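Local coordinates for RagA protein (Porphyromonas gingivalis, PDB 6SLN), which probably takes up peptides across the outer membrane of Porphyromonas gingivalis as a TonB-dependent receptor with a beta-barrel and a plug domain, at residues 794-799 with 808-813; 872-877 with 914-919; 787-792 with 833-838; 892-897 with 905-910; 868-873 with 921-926. One frame throughout, in Å; residues are numbered along the deposited sequence.

Contact 1: 794-799 with 808-813; sequences YMAEYA and QLWYVP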
# COMPACT_ATOMS: atom_id res chain seq x y z
N TYR A 794 35.46 -5.19 28.09
CA TYR A 794 36.10 -6.51 28.11
C TYR A 794 36.99 -6.61 26.89
O TYR A 794 36.48 -6.66 25.76
CB TYR A 794 35.04 -7.62 28.15
CG TYR A 794 35.61 -9.02 28.36
CD1 TYR A 794 35.94 -9.83 27.27
CD2 TYR A 794 35.83 -9.52 29.64
CE1 TYR A 794 36.46 -11.10 27.45
CE2 TYR A 794 36.35 -10.79 29.84
CZ TYR A 794 36.66 -11.58 28.74
OH TYR A 794 37.19 -12.84 28.92
N MET A 795 38.30 -6.64 27.11
CA MET A 795 39.26 -6.67 26.02
C MET A 795 40.63 -7.04 26.58
O MET A 795 40.84 -7.04 27.80
CB MET A 795 39.34 -5.34 25.28
CG MET A 795 39.48 -4.13 26.19
SD MET A 795 38.97 -2.62 25.34
CE MET A 795 37.19 -2.74 25.38
N ALA A 796 41.55 -7.36 25.68
CA ALA A 796 42.94 -7.48 26.06
C ALA A 796 43.48 -6.11 26.43
O ALA A 796 42.97 -5.08 25.98
CB ALA A 796 43.77 -8.09 24.94
N GLU A 797 44.50 -6.09 27.29
CA GLU A 797 45.17 -4.85 27.68
C GLU A 797 46.39 -4.67 26.79
O GLU A 797 47.38 -5.38 26.93
CB GLU A 797 45.55 -4.88 29.15
CG GLU A 797 44.36 -5.11 30.06
CD GLU A 797 44.66 -4.78 31.51
OE1 GLU A 797 45.85 -4.61 31.87
OE2 GLU A 797 43.69 -4.69 32.29
N TYR A 798 46.28 -3.73 25.85
CA TYR A 798 47.36 -3.42 24.92
C TYR A 798 48.58 -2.93 25.69
O TYR A 798 48.47 -2.05 26.54
CB TYR A 798 46.89 -2.34 23.93
CG TYR A 798 47.91 -2.03 22.87
CD1 TYR A 798 48.16 -2.94 21.85
CD2 TYR A 798 48.63 -0.84 22.89
CE1 TYR A 798 49.10 -2.67 20.88
CE2 TYR A 798 49.56 -0.56 21.93
CZ TYR A 798 49.79 -1.48 20.93
OH TYR A 798 50.73 -1.21 19.96
N ALA A 799 49.75 -3.51 25.39
CA ALA A 799 50.97 -3.07 26.06
C ALA A 799 51.70 -2.06 25.18
O ALA A 799 51.59 -0.84 25.38
CB ALA A 799 51.89 -4.26 26.39
N GLN A 808 53.24 -6.12 17.95
CA GLN A 808 52.36 -5.66 19.00
C GLN A 808 52.42 -6.59 20.21
O GLN A 808 52.74 -7.78 20.11
CB GLN A 808 50.92 -5.57 18.49
CG GLN A 808 50.78 -4.61 17.36
CD GLN A 808 49.37 -4.35 17.03
OE1 GLN A 808 48.76 -5.11 16.28
NE2 GLN A 808 48.81 -3.27 17.57
N LEU A 809 52.11 -6.02 21.37
CA LEU A 809 52.25 -6.71 22.63
C LEU A 809 51.00 -6.49 23.48
O LEU A 809 50.41 -5.41 23.48
CB LEU A 809 53.50 -6.23 23.38
CG LEU A 809 54.85 -6.77 22.85
CD1 LEU A 809 56.00 -6.50 23.82
CD2 LEU A 809 54.76 -8.26 22.56
N TRP A 810 50.60 -7.54 24.20
CA TRP A 810 49.51 -7.45 25.16
C TRP A 810 49.95 -8.06 26.48
O TRP A 810 50.80 -8.95 26.53
CB TRP A 810 48.24 -8.16 24.65
CG TRP A 810 47.74 -7.59 23.37
CD1 TRP A 810 46.80 -6.62 23.21
CD2 TRP A 810 48.17 -7.95 22.05
NE1 TRP A 810 46.60 -6.35 21.87
CE2 TRP A 810 47.44 -7.15 21.14
CE3 TRP A 810 49.11 -8.86 21.55
CZ2 TRP A 810 47.62 -7.24 19.76
CZ3 TRP A 810 49.29 -8.95 20.18
CH2 TRP A 810 48.55 -8.14 19.30
N TYR A 811 49.37 -7.56 27.57
CA TYR A 811 49.63 -8.16 28.86
C TYR A 811 48.82 -9.44 29.00
O TYR A 811 47.71 -9.57 28.48
CB TYR A 811 49.28 -7.21 29.99
CG TYR A 811 50.13 -5.97 30.05
CD1 TYR A 811 51.50 -6.06 30.24
CD2 TYR A 811 49.56 -4.70 29.91
CE1 TYR A 811 52.29 -4.92 30.29
CE2 TYR A 811 50.33 -3.56 29.96
CZ TYR A 811 51.69 -3.67 30.14
OH TYR A 811 52.45 -2.54 30.19
N VAL A 812 49.41 -10.41 29.70
CA VAL A 812 48.74 -11.65 30.04
C VAL A 812 48.07 -11.46 31.42
O VAL A 812 48.81 -11.32 32.41
CB VAL A 812 49.72 -12.82 30.06
CG1 VAL A 812 48.96 -14.14 30.06
CG2 VAL A 812 50.69 -12.69 28.87
N PRO A 813 46.76 -11.44 31.50
CA PRO A 813 46.11 -11.14 32.79
C PRO A 813 46.55 -12.10 33.88
O PRO A 813 46.61 -13.32 33.69
CB PRO A 813 44.61 -11.27 32.48
CG PRO A 813 44.54 -11.96 31.14
CD PRO A 813 45.78 -11.62 30.42

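Contact 2: 872-877 with 914-919; sequences INNDRY and PQFDTH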
# COMPACT_ATOMS: atom_id res chain seq x y z
N ILE A 872 34.71 2.59 22.48
CA ILE A 872 35.67 2.05 21.53
C ILE A 872 35.55 2.87 20.25
O ILE A 872 34.46 2.99 19.69
CB ILE A 872 35.40 0.56 21.27
CG1 ILE A 872 35.49 -0.21 22.58
CG2 ILE A 872 36.36 -0.00 20.22
CD1 ILE A 872 34.83 -1.53 22.54
N ASN A 873 36.66 3.45 19.82
CA ASN A 873 36.70 4.24 18.60
C ASN A 873 36.94 3.31 17.43
O ASN A 873 38.07 3.13 16.97
CB ASN A 873 37.76 5.33 18.68
CG ASN A 873 37.60 6.35 17.58
OD1 ASN A 873 37.02 6.05 16.54
ND2 ASN A 873 38.09 7.57 17.81
N ASN A 874 35.86 2.74 16.92
CA ASN A 874 35.96 1.83 15.80
C ASN A 874 36.65 2.47 14.61
O ASN A 874 37.38 1.78 13.88
CB ASN A 874 34.57 1.37 15.40
CG ASN A 874 34.53 -0.05 14.90
OD1 ASN A 874 33.53 -0.72 15.06
ND2 ASN A 874 35.61 -0.51 14.31
N ASP A 875 36.43 3.78 14.38
CA ASP A 875 37.07 4.48 13.27
C ASP A 875 38.58 4.27 13.31
O ASP A 875 39.21 3.98 12.28
CB ASP A 875 36.78 5.98 13.31
CG ASP A 875 35.47 6.35 12.64
OD1 ASP A 875 34.68 5.45 12.29
OD2 ASP A 875 35.22 7.57 12.48
N ARG A 876 39.17 4.41 14.49
CA ARG A 876 40.61 4.26 14.60
C ARG A 876 41.07 2.84 14.27
O ARG A 876 42.25 2.65 13.98
CB ARG A 876 41.10 4.71 15.99
CG ARG A 876 40.97 6.22 16.19
CD ARG A 876 41.60 6.77 17.46
NE ARG A 876 42.79 6.01 17.83
CZ ARG A 876 42.86 5.26 18.92
NH1 ARG A 876 41.82 5.18 19.74
NH2 ARG A 876 43.97 4.57 19.20
N TYR A 877 40.17 1.86 14.25
CA TYR A 877 40.58 0.54 13.78
C TYR A 877 40.92 0.57 12.29
O TYR A 877 41.69 -0.28 11.82
CB TYR A 877 39.50 -0.52 14.06
CG TYR A 877 39.80 -1.89 13.47
CD1 TYR A 877 39.37 -2.24 12.20
CD2 TYR A 877 40.52 -2.82 14.18
CE1 TYR A 877 39.66 -3.49 11.66
CE2 TYR A 877 40.80 -4.07 13.66
CZ TYR A 877 40.37 -4.40 12.40
OH TYR A 877 40.67 -5.64 11.89
N PRO A 914 45.37 -4.67 13.77
CA PRO A 914 45.14 -4.26 15.15
C PRO A 914 44.12 -5.18 15.80
O PRO A 914 43.51 -6.03 15.15
CB PRO A 914 44.60 -2.83 15.04
CG PRO A 914 44.05 -2.75 13.64
CD PRO A 914 44.71 -3.79 12.79
N GLN A 915 43.98 -5.02 17.10
CA GLN A 915 42.94 -5.73 17.83
C GLN A 915 42.08 -4.72 18.56
O GLN A 915 42.41 -3.53 18.65
CB GLN A 915 43.54 -6.76 18.80
CG GLN A 915 44.45 -7.78 18.12
CD GLN A 915 43.72 -8.71 17.16
OE1 GLN A 915 42.49 -8.79 17.14
NE2 GLN A 915 44.50 -9.46 16.38
N PHE A 916 40.94 -5.19 19.06
CA PHE A 916 40.01 -4.31 19.76
C PHE A 916 40.33 -4.30 21.26
O PHE A 916 39.51 -4.66 22.10
CB PHE A 916 38.58 -4.74 19.49
CG PHE A 916 38.01 -4.13 18.24
CD1 PHE A 916 37.71 -2.78 18.20
CD2 PHE A 916 37.81 -4.90 17.10
CE1 PHE A 916 37.20 -2.20 17.06
CE2 PHE A 916 37.29 -4.32 15.95
CZ PHE A 916 36.99 -2.97 15.93
N ASP A 917 41.56 -3.88 21.57
CA ASP A 917 42.04 -3.89 22.94
C ASP A 917 41.90 -2.52 23.58
O ASP A 917 41.06 -1.73 23.15
CB ASP A 917 43.48 -4.36 22.99
CG ASP A 917 44.34 -3.69 21.95
OD1 ASP A 917 44.31 -2.45 21.88
OD2 ASP A 917 45.05 -4.41 21.22
N THR A 918 42.72 -2.22 24.59
CA THR A 918 42.54 -0.98 25.35
C THR A 918 42.98 0.27 24.58
O THR A 918 42.46 1.36 24.85
CB THR A 918 43.30 -1.06 26.66
OG1 THR A 918 44.53 -1.76 26.44
CG2 THR A 918 42.46 -1.77 27.69
N HIS A 919 43.94 0.16 23.65
CA HIS A 919 44.01 1.16 22.60
C HIS A 919 42.73 1.01 21.79
O HIS A 919 42.25 -0.11 21.61
CB HIS A 919 45.24 0.98 21.71
CG HIS A 919 44.95 0.31 20.40
ND1 HIS A 919 44.99 -1.06 20.24
CD2 HIS A 919 44.59 0.81 19.19
CE1 HIS A 919 44.67 -1.37 19.00
NE2 HIS A 919 44.42 -0.26 18.34

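Contact 3: 787-792 with 833-838; sequences IGYPNS and ETRIDK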
# COMPACT_ATOMS: atom_id res chain seq x y z
N ILE A 787 28.75 -10.79 37.50
CA ILE A 787 27.85 -10.63 38.64
C ILE A 787 28.40 -9.68 39.71
O ILE A 787 27.63 -9.05 40.43
CB ILE A 787 27.51 -12.02 39.23
CG1 ILE A 787 26.31 -12.61 38.49
CG2 ILE A 787 27.25 -11.96 40.75
CD1 ILE A 787 25.79 -13.87 39.08
N GLY A 788 29.70 -9.55 39.83
CA GLY A 788 30.03 -8.60 40.88
C GLY A 788 30.09 -7.13 40.50
O GLY A 788 30.54 -6.32 41.33
N TYR A 789 29.68 -6.74 39.30
CA TYR A 789 30.17 -5.50 38.72
C TYR A 789 29.12 -4.82 37.86
O TYR A 789 28.15 -5.46 37.44
CB TYR A 789 31.42 -5.77 37.87
CG TYR A 789 32.51 -6.55 38.58
CD1 TYR A 789 32.59 -7.93 38.45
CD2 TYR A 789 33.46 -5.90 39.36
CE1 TYR A 789 33.59 -8.64 39.08
CE2 TYR A 789 34.46 -6.60 40.00
CZ TYR A 789 34.53 -7.97 39.86
OH TYR A 789 35.53 -8.68 40.49
N PRO A 790 29.29 -3.54 37.56
CA PRO A 790 28.51 -2.92 36.48
C PRO A 790 28.87 -3.51 35.13
O PRO A 790 29.92 -4.14 34.95
CB PRO A 790 28.90 -1.44 36.56
CG PRO A 790 30.24 -1.44 37.23
CD PRO A 790 30.17 -2.56 38.23
N ASN A 791 27.94 -3.33 34.19
CA ASN A 791 28.23 -3.55 32.77
C ASN A 791 29.55 -2.88 32.45
O ASN A 791 29.69 -1.66 32.58
CB ASN A 791 27.10 -2.94 31.94
CG ASN A 791 27.15 -3.35 30.48
OD1 ASN A 791 27.93 -4.23 30.09
ND2 ASN A 791 26.31 -2.73 29.65
N SER A 792 30.54 -3.69 32.09
CA SER A 792 31.92 -3.22 31.99
C SER A 792 32.54 -3.63 30.66
O SER A 792 32.01 -4.49 29.94
CB SER A 792 32.77 -3.76 33.16
OG SER A 792 32.32 -3.20 34.38
N GLU A 833 41.78 -11.37 27.04
CA GLU A 833 40.76 -10.39 27.33
C GLU A 833 40.34 -10.49 28.79
O GLU A 833 40.22 -11.59 29.34
CB GLU A 833 39.57 -10.57 26.40
CG GLU A 833 39.96 -10.39 24.93
CD GLU A 833 38.80 -10.55 23.98
OE1 GLU A 833 37.63 -10.45 24.42
OE2 GLU A 833 39.06 -10.76 22.77
N THR A 834 40.15 -9.34 29.42
CA THR A 834 39.95 -9.21 30.85
C THR A 834 38.82 -8.22 31.09
O THR A 834 38.52 -7.38 30.24
CB THR A 834 41.22 -8.74 31.55
OG1 THR A 834 40.93 -8.39 32.90
CG2 THR A 834 41.75 -7.50 30.85
N ARG A 835 38.16 -8.33 32.24
CA ARG A 835 37.22 -7.28 32.60
C ARG A 835 37.99 -6.02 32.92
O ARG A 835 39.02 -6.05 33.60
CB ARG A 835 36.33 -7.69 33.77
CG ARG A 835 34.98 -6.96 33.73
CD ARG A 835 34.34 -6.67 35.09
NE ARG A 835 35.19 -5.87 35.97
CZ ARG A 835 35.99 -6.40 36.89
NH1 ARG A 835 36.74 -5.62 37.67
NH2 ARG A 835 36.06 -7.72 37.02
N ILE A 836 37.50 -4.90 32.42
CA ILE A 836 38.14 -3.60 32.59
C ILE A 836 37.34 -2.78 33.59
O ILE A 836 36.11 -2.76 33.54
CB ILE A 836 38.26 -2.88 31.23
CG1 ILE A 836 38.98 -3.81 30.24
CG2 ILE A 836 38.92 -1.53 31.36
CD1 ILE A 836 40.46 -3.98 30.55
N ASP A 837 38.04 -2.10 34.50
CA ASP A 837 37.36 -1.28 35.49
C ASP A 837 36.91 0.05 34.88
O ASP A 837 37.23 1.13 35.39
CB ASP A 837 38.26 -1.03 36.70
CG ASP A 837 37.48 -0.68 37.95
OD1 ASP A 837 36.29 -1.07 38.06
OD2 ASP A 837 38.06 -0.01 38.84
N LYS A 838 36.17 -0.02 33.78
CA LYS A 838 35.58 1.15 33.15
C LYS A 838 34.16 0.77 32.76
O LYS A 838 33.98 -0.28 32.13
CB LYS A 838 36.38 1.59 31.93
CG LYS A 838 37.82 2.01 32.21
CD LYS A 838 38.64 2.15 30.93
CE LYS A 838 40.12 2.39 31.19
NZ LYS A 838 40.98 1.49 30.35

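Contact 4: 892-897 with 905-910; sequences KMLLNA and TDVPKL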
# COMPACT_ATOMS: atom_id res chain seq x y z
N LYS A 892 48.74 9.93 9.98
CA LYS A 892 50.15 10.21 9.73
C LYS A 892 51.09 9.35 10.57
O LYS A 892 52.25 9.16 10.19
CB LYS A 892 50.47 11.69 10.00
CG LYS A 892 50.04 12.67 8.92
CD LYS A 892 50.08 14.10 9.42
CE LYS A 892 49.56 15.10 8.38
NZ LYS A 892 50.52 15.42 7.27
N MET A 893 50.62 8.82 11.70
CA MET A 893 51.50 8.02 12.56
C MET A 893 52.07 6.81 11.83
O MET A 893 53.20 6.40 12.12
CB MET A 893 50.74 7.60 13.82
CG MET A 893 49.45 6.81 13.53
SD MET A 893 48.98 5.65 14.82
CE MET A 893 48.53 6.79 16.12
N LEU A 894 51.34 6.25 10.86
CA LEU A 894 51.85 5.04 10.22
C LEU A 894 53.07 5.31 9.36
O LEU A 894 53.69 4.36 8.88
CB LEU A 894 50.76 4.37 9.39
CG LEU A 894 49.49 4.03 10.20
CD1 LEU A 894 48.54 3.08 9.45
CD2 LEU A 894 49.83 3.50 11.60
N LEU A 895 53.44 6.58 9.16
CA LEU A 895 54.67 6.87 8.45
C LEU A 895 55.89 6.56 9.30
O LEU A 895 56.97 6.33 8.75
CB LEU A 895 54.70 8.33 8.00
CG LEU A 895 53.49 8.78 7.19
CD1 LEU A 895 53.29 10.28 7.34
CD2 LEU A 895 53.68 8.39 5.74
N ASN A 896 55.72 6.55 10.63
CA ASN A 896 56.79 6.21 11.56
C ASN A 896 56.70 4.76 12.05
O ASN A 896 57.16 4.45 13.15
CB ASN A 896 56.80 7.18 12.74
CG ASN A 896 58.19 7.44 13.26
OD1 ASN A 896 59.18 7.01 12.67
ND2 ASN A 896 58.29 8.15 14.38
N ALA A 897 56.12 3.86 11.25
CA ALA A 897 56.05 2.45 11.61
C ALA A 897 57.45 1.87 11.79
O ALA A 897 58.42 2.32 11.19
CB ALA A 897 55.32 1.66 10.53
N THR A 905 60.36 3.92 17.99
CA THR A 905 58.99 4.26 17.64
C THR A 905 58.07 3.27 18.33
O THR A 905 58.40 2.09 18.47
CB THR A 905 58.77 4.21 16.13
OG1 THR A 905 57.37 4.41 15.86
CG2 THR A 905 59.22 2.87 15.56
N ASP A 906 56.92 3.77 18.78
CA ASP A 906 55.89 2.94 19.36
C ASP A 906 54.83 2.54 18.33
O ASP A 906 53.83 1.91 18.68
CB ASP A 906 55.26 3.67 20.54
CG ASP A 906 54.72 5.03 20.15
OD1 ASP A 906 55.12 5.53 19.08
OD2 ASP A 906 53.90 5.60 20.90
N VAL A 907 55.04 2.89 17.06
CA VAL A 907 54.12 2.52 15.98
C VAL A 907 54.55 1.15 15.45
O VAL A 907 55.70 1.01 15.00
CB VAL A 907 54.10 3.57 14.87
CG1 VAL A 907 53.26 3.09 13.69
CG2 VAL A 907 53.57 4.91 15.40
N PRO A 908 53.67 0.15 15.46
CA PRO A 908 54.05 -1.22 15.08
C PRO A 908 54.52 -1.34 13.64
O PRO A 908 54.02 -0.66 12.75
CB PRO A 908 52.75 -2.02 15.28
CG PRO A 908 51.88 -1.18 16.16
CD PRO A 908 52.27 0.25 15.92
N LYS A 909 55.46 -2.27 13.41
CA LYS A 909 55.84 -2.62 12.04
C LYS A 909 54.61 -2.93 11.20
O LYS A 909 53.64 -3.52 11.69
CB LYS A 909 56.78 -3.82 12.03
CG LYS A 909 57.06 -4.36 10.62
CD LYS A 909 58.36 -5.14 10.57
CE LYS A 909 58.46 -5.99 9.33
NZ LYS A 909 58.81 -7.38 9.70
N LEU A 910 54.64 -2.53 9.93
CA LEU A 910 53.48 -2.70 9.06
C LEU A 910 53.26 -4.18 8.73
O LEU A 910 54.18 -4.99 8.72
CB LEU A 910 53.65 -1.92 7.76
CG LEU A 910 53.59 -0.40 7.72
CD1 LEU A 910 53.78 0.03 6.29
CD2 LEU A 910 52.27 0.14 8.26

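Contact 5: 868-873 with 921-926; sequences GKWMIN and LENASF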
# COMPACT_ATOMS: atom_id res chain seq x y z
N GLY A 868 33.16 9.67 33.15
CA GLY A 868 33.20 8.23 33.25
C GLY A 868 32.76 7.50 32.01
O GLY A 868 32.69 6.26 32.04
N LYS A 869 32.48 8.21 30.91
CA LYS A 869 32.16 7.59 29.63
C LYS A 869 33.44 7.12 28.94
O LYS A 869 34.41 7.88 28.82
CB LYS A 869 31.38 8.57 28.75
CG LYS A 869 30.94 8.03 27.39
CD LYS A 869 29.56 8.60 27.01
CE LYS A 869 29.34 8.70 25.51
NZ LYS A 869 29.51 7.43 24.74
N TRP A 870 33.44 5.86 28.53
CA TRP A 870 34.43 5.30 27.63
C TRP A 870 33.71 4.82 26.38
O TRP A 870 32.48 4.68 26.36
CB TRP A 870 35.22 4.17 28.30
CG TRP A 870 35.74 4.58 29.65
CD1 TRP A 870 35.04 4.56 30.83
CD2 TRP A 870 37.03 5.12 29.96
NE1 TRP A 870 35.84 5.04 31.85
CE2 TRP A 870 37.07 5.39 31.34
CE3 TRP A 870 38.17 5.39 29.20
CZ2 TRP A 870 38.19 5.91 31.97
CZ3 TRP A 870 39.30 5.92 29.84
CH2 TRP A 870 39.29 6.17 31.20
N MET A 871 34.48 4.58 25.33
CA MET A 871 33.91 4.25 24.04
C MET A 871 35.02 3.67 23.19
O MET A 871 36.15 4.16 23.22
CB MET A 871 33.32 5.49 23.36
CG MET A 871 32.23 5.17 22.33
SD MET A 871 31.14 6.57 21.96
CE MET A 871 32.33 7.89 21.69
N ILE A 872 34.71 2.59 22.48
CA ILE A 872 35.67 2.05 21.53
C ILE A 872 35.55 2.87 20.25
O ILE A 872 34.46 2.99 19.69
CB ILE A 872 35.40 0.56 21.27
CG1 ILE A 872 35.49 -0.21 22.58
CG2 ILE A 872 36.36 -0.00 20.22
CD1 ILE A 872 34.83 -1.53 22.54
N ASN A 873 36.66 3.45 19.82
CA ASN A 873 36.70 4.24 18.60
C ASN A 873 36.94 3.31 17.43
O ASN A 873 38.07 3.13 16.97
CB ASN A 873 37.76 5.33 18.68
CG ASN A 873 37.60 6.35 17.58
OD1 ASN A 873 37.02 6.05 16.54
ND2 ASN A 873 38.09 7.57 17.81
N LEU A 921 40.07 1.99 23.16
CA LEU A 921 39.13 2.30 24.25
C LEU A 921 39.47 3.69 24.78
O LEU A 921 40.41 3.86 25.55
CB LEU A 921 39.18 1.27 25.37
CG LEU A 921 38.10 1.46 26.45
CD1 LEU A 921 36.66 1.45 25.86
CD2 LEU A 921 38.25 0.45 27.61
N GLU A 922 38.69 4.70 24.38
CA GLU A 922 39.02 6.07 24.72
C GLU A 922 38.10 6.63 25.79
O GLU A 922 36.92 6.27 25.87
CB GLU A 922 38.95 6.97 23.48
CG GLU A 922 39.95 6.62 22.40
CD GLU A 922 39.86 7.58 21.24
OE1 GLU A 922 39.68 8.79 21.52
OE2 GLU A 922 39.96 7.14 20.07
N ASN A 923 38.66 7.53 26.60
CA ASN A 923 37.88 8.35 27.52
C ASN A 923 36.95 9.30 26.79
O ASN A 923 37.35 10.41 26.41
CB ASN A 923 38.83 9.14 28.42
CG ASN A 923 38.12 9.77 29.58
OD1 ASN A 923 37.02 10.33 29.44
ND2 ASN A 923 38.72 9.68 30.76
N ALA A 924 35.70 8.89 26.59
CA ALA A 924 34.72 9.70 25.88
C ALA A 924 33.91 10.61 26.82
O ALA A 924 32.80 11.02 26.47
CB ALA A 924 33.78 8.81 25.06
N SER A 925 34.45 10.93 27.99
CA SER A 925 33.80 11.91 28.86
C SER A 925 33.88 13.30 28.24
O SER A 925 34.75 13.59 27.41
CB SER A 925 34.45 11.92 30.25
OG SER A 925 34.83 10.62 30.63
N PHE A 926 32.97 14.18 28.65
CA PHE A 926 32.93 15.48 28.01
C PHE A 926 32.12 16.48 28.82
O PHE A 926 31.19 16.11 29.53
CB PHE A 926 32.36 15.40 26.59
CG PHE A 926 30.92 14.97 26.53
CD1 PHE A 926 29.89 15.91 26.52
CD2 PHE A 926 30.57 13.62 26.46
CE1 PHE A 926 28.55 15.52 26.44
CE2 PHE A 926 29.24 13.23 26.37
CZ PHE A 926 28.24 14.18 26.36

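Contact 1: 794-799 with 808-813
Tyr798 carries much of the side-chain contact across this hairpin of strands 792-802 and 807-812. Its CB heads away from the partner strand, but with CG anti to the backbone N (chi1 -176°) the ring swings back along it. Tyr798 CD1 meets two things at once: Leu809 O at 3.7 Å and Trp810 NE1, also at 3.7 Å, which sits at the edge of the tyrosine ring near its plane. The result is an offset edge-to-face pair, the tyrosine edge turned toward the face of the indole five-membered ring, with planes 77° apart. Farther out, CE1, CZ and OH run past the side chain of Gln808, and the OH end also reaches Pro908.

The backbones hold this in register. Tyr798 and Trp810 form an antiparallel non-hydrogen-bonded pair, bracketed by Tyr811 N to Glu797 O at 3.0 Å, nearly along the C=O axis, and Ala799 N to Leu809 O at 2.8 Å, where the donor stands above the carbonyl plane. Ala799 CB sits over the middle of the Tyr811 ring, 3.9 Å from its centroid, a CH-pi contact. On the indole side, Ala796 CB touches Trp810 CD1 at 3.8 Å.

Trp810 NE1 donates a hydrogen bond to Asp917 OD2, so the tryptophan's polar edge is satisfied from outside the hairpin, and the side chains that meet across it are held mainly by aromatic and apolar contacts.

Contact 2: 872-877 with 914-919
Two rings lie almost parallel here, Tyr877 and Phe916, their planes 11° apart but slid so far that they barely overlap; the centroids are 4.9 Å from each other. Phe916 CE2 stands over the rim of the Tyr877 face, and Tyr877 CD2 likewise over the rim of Phe916. Tyr877 reaches out with CG anti to its backbone N (chi1 174°), and Pro914 CG presses on its CE2 at 3.5 Å. The edge of Phe916 is taken by two residues: Ile872 CG2 lies 3.7 Å from its CD1, and Asn874 ND2 comes up in the ring plane, the amide turned 89° to it.

All this sits where barrel strand 857-873 passes into helix 874-879. Asn873 is the N-cap, its OD1 accepting a weak capping bond from Arg876 N at 3.4 Å. The site lies beside the bound peptide: Asn874 ND2 bonds to the peptide backbone, and both Tyr877 and Phe916 pack against apolar peptide side chains.

Next to Tyr877 in the helix, Arg876 brings NH2 to the edge of the His919 ring, 3.8 Å from CD2 and near the ring plane. Its charge is answered elsewhere, by salt bridges to Glu880 and Glu922.

Contact 3: 787-792 with 833-838
An arginine lies flat on a tyrosine: the guanidinium of Arg835 is stacked over one face of the Tyr789 ring, the planes only 14° apart. Arg835 CZ stands 3.5 Å from the Tyr789 ring centroid, close to the ring normal, which makes this a cation-pi pair as well as a stack. NH2 lies above CZ and CE1 of Tyr789, with 3.2 Å between Arg835 NH2 and Tyr789 CZ; NH1 faces CE2, NE lies over the tyrosine CG, and the aliphatic CD adds a CH-pi contact at 4.2 Å from Arg835 CD to the ring centroid. To get there the arginine leaves with CG anti to the backbone N and then bends at chi2 and chi3 (58°), which turns its flat end against the ring.

Arg835 belongs to the short strand 833-836, which pairs with strand 792-802 in the small antiparallel sheet inserted between barrel strands 752-764 and 844-853, while Tyr789 stands in the loop leading into 792-802. The charge has a further, long and weak ion pair with Glu786.

Behind the stack, Ser792 presses its CB against Arg835 CD at 3.8 Å. Its OG turns back on its own loop and donates to Pro790 O at 2.6 Å. An inverse gamma turn centred on Asp837 carries the chain round a corner, and Lys838 O then receives a CA-H...O contact from Ser792 CA at 3.6 Å.

Contact 4: 892-897 with 905-910
Val907 is the dense side of this contact. Its CG1, anti to the backbone N (chi1 174°), lies 3.5 Å from Ala897 CA and 4.0 Å from Leu894 CD2, while CG2 turns to Met893 O at 3.6 Å. Ala897 CB meets Pro908 O at 3.5 Å and, on another side, Leu910 CG at 3.9 Å. Beyond these, helix 242-252 continues the apolar packing: Phe248 touches both Leu894 and Leu910.

One hydroxyl ties the two parts of the loop together. Thr905 OG1 donates to Asn896 O at 2.7 Å, in the carbonyl plane, and accepts from Val907 N at 3.0 Å, an ST turn. Both segments belong to the long loop between helix 874-879 and strand 921-937; residues 892-895 form a single 3-10 turn in it.

The outer rim is much looser. Asn896 lies on the surface, its amide sliding past Thr905 in the opposite direction, and the Met893 side chain adds little, only its CB coming near Val907 CG2.

Contact 5: 868-873 with 921-926
Two groups grip Glu922 OE2: the amide of Asn873, whose ND2 donates at 3.0 Å from above the carboxylate plane, and the Arg876 guanidinium. Lys968 binds the other oxygen, OE1, so the buried carboxylate probably stays charged. Asn923 OD1 is also held twice, by Ser925 N at 3.0 Å in an Asx turn and by Ser925 OG on a lone pair.

The backbones are best tied where Glu922 N gives a straight bond, 168°, to Met871 O at 2.8 Å; the return bond from Met871 N to Glu922 O is weak. On the face of Trp870, Ile872 and Leu921, Leu921 CD1 nestles against Trp870 CB and Ile872 CG1, both at 3.9 Å. Asn923 lies over one face of the indole, its CB 3.6 Å from Trp870 CZ3. Met871 CB meets Ala924 CB on the reverse.

Strands 857-873 and 921-937 are antiparallel neighbours here, as expected of successive strands in a TonB-dependent receptor barrel.

How the contacts relate
Contacts 1 and 3 share a small antiparallel sheet: strand 792-802 pairs with 807-812 in contact 1 and with 833-836, the strand of contact 3, their centres 15 Å apart. Contact 1 falls between the two segments of contact 3, and both precede contacts 5, 2 and 4. Contacts 5 and 2 share Ile872 and Asn873 at the end of strand 857-873; the long loop separating 872-877 from 914-919 contains contact 4. Asp917 and Thr918 of contact 2 bond to Trp810 and Tyr798, locking loop and inserted sheet together, 12 Å centre to centre. Contact 4 lies about 17 Å from contact 3 at the nearest atoms. Residues of contact 2, and Asn791 in contact 3, reach the bound peptide, so these loops border its site.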